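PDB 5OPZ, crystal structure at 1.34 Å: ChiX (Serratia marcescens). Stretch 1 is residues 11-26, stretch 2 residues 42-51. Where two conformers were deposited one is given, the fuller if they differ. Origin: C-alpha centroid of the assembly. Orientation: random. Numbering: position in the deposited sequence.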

# COMPACT_ATOMS: atom_id res chain seq x y z
N GLU A 11 4.79 0.36 21.24
CA GLU A 11 4.78 -0.18 19.87
C GLU A 11 3.92 0.76 19.04
O GLU A 11 2.72 0.85 19.25
N ILE A 12 4.57 1.47 18.11
CA ILE A 12 3.96 2.50 17.25
C ILE A 12 3.35 1.84 16.01
O ILE A 12 4.05 1.16 15.27
N ARG A 13 2.02 1.96 15.86
CA ARG A 13 1.30 1.43 14.69
C ARG A 13 0.23 2.46 14.32
O ARG A 13 -0.44 3.01 15.20
N PHE A 14 0.06 2.71 13.02
CA PHE A 14 -0.96 3.66 12.52
C PHE A 14 -2.24 2.97 12.05
O PHE A 14 -2.68 3.09 10.93
N THR A 15 -2.83 2.22 12.96
CA THR A 15 -4.02 1.42 12.68
C THR A 15 -5.16 2.26 12.22
O THR A 15 -5.76 1.98 11.18
N ALA A 16 -5.55 3.25 13.02
CA ALA A 16 -6.77 3.98 12.74
C ALA A 16 -6.64 4.79 11.43
O ALA A 16 -7.58 4.79 10.60
N ARG A 17 -5.49 5.43 11.22
CA ARG A 17 -5.24 6.16 10.00
C ARG A 17 -5.34 5.27 8.78
O ARG A 17 -5.92 5.64 7.77
N SER A 18 -4.75 4.09 8.87
CA SER A 18 -4.71 3.15 7.76
C SER A 18 -6.10 2.63 7.46
O SER A 18 -6.51 2.57 6.31
N GLU A 19 -6.84 2.26 8.50
CA GLU A 19 -8.20 1.71 8.34
C GLU A 19 -9.11 2.71 7.64
O GLU A 19 -9.88 2.34 6.74
N GLU A 20 -8.95 3.98 7.93
CA GLU A 20 -9.77 4.98 7.31
C GLU A 20 -9.50 5.03 5.78
O GLU A 20 -10.41 5.04 4.98
N ASN A 21 -8.23 4.99 5.41
CA ASN A 21 -7.84 5.09 4.00
C ASN A 21 -8.00 3.79 3.22
O ASN A 21 -7.89 3.74 1.98
N LEU A 22 -8.26 2.72 3.94
CA LEU A 22 -8.60 1.45 3.34
C LEU A 22 -10.08 1.30 3.02
O LEU A 22 -10.47 0.31 2.41
N ARG A 23 -10.92 2.24 3.41
CA ARG A 23 -12.33 2.12 3.09
C ARG A 23 -12.53 2.16 1.56
O ARG A 23 -11.95 2.99 0.85
N GLY A 24 -13.33 1.21 1.08
CA GLY A 24 -13.54 1.01 -0.34
C GLY A 24 -12.52 0.16 -1.08
O GLY A 24 -12.73 -0.18 -2.23
N VAL A 25 -11.42 -0.21 -0.45
CA VAL A 25 -10.44 -1.11 -1.02
C VAL A 25 -11.04 -2.53 -0.96
O VAL A 25 -11.78 -2.90 -0.03
N HIS A 26 -10.65 -3.35 -1.92
CA HIS A 26 -11.09 -4.76 -1.97
C HIS A 26 -10.88 -5.43 -0.62
O HIS A 26 -9.76 -5.34 -0.10
N VAL A 42 8.44 -1.33 10.73
CA VAL A 42 8.33 0.07 10.34
C VAL A 42 6.86 0.44 10.38
O VAL A 42 6.07 -0.11 9.61
N PRO A 43 6.48 1.41 11.20
CA PRO A 43 5.10 1.90 11.13
C PRO A 43 4.79 2.48 9.76
O PRO A 43 5.68 3.04 9.10
N PHE A 44 3.54 2.34 9.32
CA PHE A 44 3.11 2.87 8.04
C PHE A 44 1.64 3.15 8.06
O PHE A 44 0.89 2.57 8.87
N SER A 45 1.22 4.03 7.17
CA SER A 45 -0.17 4.23 6.87
C SER A 45 -0.43 3.99 5.41
O SER A 45 0.46 3.81 4.62
N VAL A 46 -1.69 3.99 5.06
CA VAL A 46 -2.11 3.91 3.67
C VAL A 46 -2.38 5.35 3.25
O VAL A 46 -3.31 5.99 3.77
N SER A 47 -1.57 5.85 2.30
CA SER A 47 -1.73 7.22 1.82
C SER A 47 -2.78 7.36 0.73
O SER A 47 -3.41 8.41 0.60
N GLU A 48 -2.97 6.29 -0.04
CA GLU A 48 -3.97 6.26 -1.09
C GLU A 48 -4.46 4.82 -1.32
O GLU A 48 -3.67 3.92 -1.48
N GLY A 49 -5.77 4.64 -1.24
CA GLY A 49 -6.41 3.36 -1.61
C GLY A 49 -7.16 3.59 -2.89
O GLY A 49 -6.55 3.60 -3.97
N LEU A 50 -8.46 3.82 -2.78
CA LEU A 50 -9.28 4.16 -3.93
C LEU A 50 -8.85 5.53 -4.48
O LEU A 50 -8.52 6.46 -3.75
N ARG A 51 -8.76 5.58 -5.79
CA ARG A 51 -8.42 6.79 -6.51
C ARG A 51 -9.59 7.10 -7.43
O ARG A 51 -10.18 6.21 -8.00

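The helix of residues 15-21 lies beside the strand of residues 44-46, their axes 6.5 Å apart at closest approach and running in nearly the same direction, 20° from parallel. No direct hydrogen bond crosses between the stretches, so the contact rests on close packing and on two bridging waters.

Along the second stretch, Val-42 points away and takes no part. Pro-43 points toward the first stretch, its compact ring filling the space beside Ile-12 and Phe-14. Pro-43 CG lies 3.8 Å from Ile-12 CG2, Ile-12 having chi1 m and chi2 t, while Pro-43 CB sits 3.9 Å from Phe-14 CD1, at the edge of the aromatic ring. Phe-14, chi1 m, occupies the N-cap position of the helix.

Phe-44 turns its own side chain (chi1 p) away, and its backbone faces the helix. Water 1 accepts hydrogen bonds from Phe-14 N and Phe-44 N, both at 2.9 Å, and so ties together two amides that do not meet directly.

Ser-45, chi1 t, points toward the helix where the two backbones come close: Ser-45 CA is 4.8 Å from Ser-18 CA. Small side chains suit so narrow a gap. Ser-18 OG approaches Ser-45 CA to 3.3 Å, yet with chi1 m it donates its hydrogen bond back to Phe-14 O, at 2.9 Å, satisfying the buried hydroxyl within its own stretch. Ser-45 OG rests 3.3 Å from CG of Arg-17, against the aliphatic part of that long side chain.

Val-46, chi1 t, also points toward the helix, and its two branches spread over it: Val-46 CG2 lies 4.0 Å from Leu-22 CD2, and Val-46 CG1 lies 3.8 Å from Asn-21 CB. Leu-22 (m, t) starts away from the strand, but its end comes nearer. Asn-21 ND2 is only 2.9 Å from Val-46 O, but the angle is too poor for a hydrogen bond; Asn-21 ND2 bonds weakly to Arg-17 O, at 3.5 Å.

Ser-47 and Glu-48 point away, and Glu-48 forms a salt bridge with Arg-51, OE2 to NE 2.9 Å. At Gly-49 the lack of a side chain is essential: a CB would clash with Asn-21 O and with CG2 of Val-25 (chi1 t), which packs 3.8 Å from Gly-49 CA. Leu-50 (t, p) points toward the first stretch from an exposed position. Leu-50 N donates to water 2 at 2.9 Å, and that water donates to Asn-21 O at 2.7 Å and Arg-23 O at 2.8 Å.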

# COMPACT_ATOMS: atom_id res chain seq x y z
CB GLU A 11 4.24 -1.61 19.84
CG GLU A 11 5.03 -2.58 20.73
CD GLU A 11 4.48 -2.84 22.13
OE1 GLU A 11 3.31 -2.59 22.42
OE2 GLU A 11 5.24 -3.34 22.98
CB ILE A 12 4.95 3.57 16.81
CG1 ILE A 12 5.45 4.33 18.04
CG2 ILE A 12 4.29 4.52 15.84
CD1 ILE A 12 6.67 5.17 17.75
CB ARG A 13 0.64 0.07 15.00
CG ARG A 13 1.58 -1.08 15.15
CD ARG A 13 0.87 -2.40 15.29
NE ARG A 13 1.81 -3.50 15.39
CZ ARG A 13 2.32 -3.99 16.52
NH1 ARG A 13 2.07 -3.45 17.71
NH2 ARG A 13 3.16 -5.03 16.46
CB PHE A 14 -0.39 4.59 11.42
CG PHE A 14 0.56 5.59 11.96
CD1 PHE A 14 1.89 5.28 12.19
CD2 PHE A 14 0.06 6.83 12.37
CE1 PHE A 14 2.72 6.21 12.79
CE2 PHE A 14 0.90 7.77 12.96
CZ PHE A 14 2.23 7.43 13.18
CB THR A 15 -4.42 0.60 13.92
OG1 THR A 15 -3.28 -0.14 14.35
CG2 THR A 15 -5.56 -0.36 13.64
CB ALA A 16 -7.14 4.87 13.91
CB ARG A 17 -3.88 6.81 10.07
CG ARG A 17 -3.74 7.95 9.11
CD ARG A 17 -2.41 8.64 9.28
NE ARG A 17 -2.31 9.36 10.55
CZ ARG A 17 -1.36 10.24 10.85
NH1 ARG A 17 -0.39 10.51 9.97
NH2 ARG A 17 -1.37 10.86 12.03
CB SER A 18 -3.84 1.96 8.09
OG SER A 18 -2.48 2.33 8.16
CB GLU A 19 -8.71 1.19 9.69
CG GLU A 19 -7.82 -0.00 10.16
CD GLU A 19 -8.27 -0.77 11.38
OE1 GLU A 19 -9.09 -0.22 12.15
OE2 GLU A 19 -7.80 -1.94 11.54
CB GLU A 20 -9.60 6.34 8.00
CG GLU A 20 -10.31 7.53 7.36
CD GLU A 20 -11.84 7.48 7.45
OE1 GLU A 20 -12.44 6.64 8.16
OE2 GLU A 20 -12.48 8.32 6.81
CB ASN A 21 -6.37 5.53 3.82
CG ASN A 21 -6.17 7.04 3.84
OD1 ASN A 21 -6.55 7.73 2.89
ND2 ASN A 21 -5.53 7.56 4.90
CB LEU A 22 -8.20 0.31 4.30
CG LEU A 22 -6.71 0.02 4.32
CD1 LEU A 22 -6.33 -0.86 5.51
CD2 LEU A 22 -6.25 -0.61 3.03
CB ARG A 23 -13.15 3.20 3.79
CG ARG A 23 -13.23 3.06 5.29
CD ARG A 23 -14.04 4.25 5.79
NE ARG A 23 -14.11 4.34 7.25
CZ ARG A 23 -15.10 3.86 7.99
NH1 ARG A 23 -16.16 3.26 7.44
NH2 ARG A 23 -15.05 4.00 9.32
CB VAL A 25 -9.09 -0.93 -0.28
CG1 VAL A 25 -8.07 -1.93 -0.69
CG2 VAL A 25 -8.59 0.47 -0.58
CB HIS A 26 -10.32 -5.52 -3.04
CG HIS A 26 -10.90 -6.85 -3.37
ND1 HIS A 26 -10.81 -7.93 -2.52
CD2 HIS A 26 -11.65 -7.26 -4.42
CE1 HIS A 26 -11.47 -8.95 -3.04
NE2 HIS A 26 -11.97 -8.57 -4.20
CB VAL A 42 8.87 0.23 8.90
CG1 VAL A 42 8.68 1.66 8.43
CG2 VAL A 42 10.32 -0.18 8.88
CB PRO A 43 5.06 3.00 12.18
CG PRO A 43 6.24 2.76 13.06
CD PRO A 43 7.28 2.25 12.10
CB PHE A 44 3.50 1.91 6.88
CG PHE A 44 2.71 0.62 6.84
CD1 PHE A 44 3.14 -0.51 7.54
CD2 PHE A 44 1.60 0.51 6.04
CE1 PHE A 44 2.43 -1.70 7.47
CE2 PHE A 44 0.91 -0.68 5.97
CZ PHE A 44 1.31 -1.79 6.69
CB SER A 45 -0.61 5.64 7.33
OG SER A 45 -2.02 5.84 7.16
CB VAL A 46 -3.36 3.04 3.51
CG1 VAL A 46 -3.92 3.14 2.10
CG2 VAL A 46 -3.03 1.60 3.87
CB SER A 47 -0.40 7.82 1.35
OG SER A 47 0.05 7.19 0.18
CB GLU A 48 -3.42 6.87 -2.38
CG GLU A 48 -4.47 7.01 -3.47
CD GLU A 48 -3.99 7.73 -4.71
OE1 GLU A 48 -2.78 7.77 -5.05
OE2 GLU A 48 -4.87 8.23 -5.45
CB LEU A 50 -10.75 4.05 -3.55
CG LEU A 50 -11.86 4.17 -4.59
CD1 LEU A 50 -11.86 3.09 -5.66
CD2 LEU A 50 -13.20 4.22 -3.87
CB ARG A 51 -7.15 6.55 -7.32
CG ARG A 51 -6.63 7.73 -8.12
CD ARG A 51 -5.41 7.33 -8.93
NE ARG A 51 -4.26 7.09 -8.06
CZ ARG A 51 -3.18 6.39 -8.41
NH1 ARG A 51 -3.08 5.81 -9.59
NH2 ARG A 51 -2.19 6.26 -7.56
O HOH W 1 1.60 1.14 11.16
O HOH W 2 -9.56 4.10 -0.11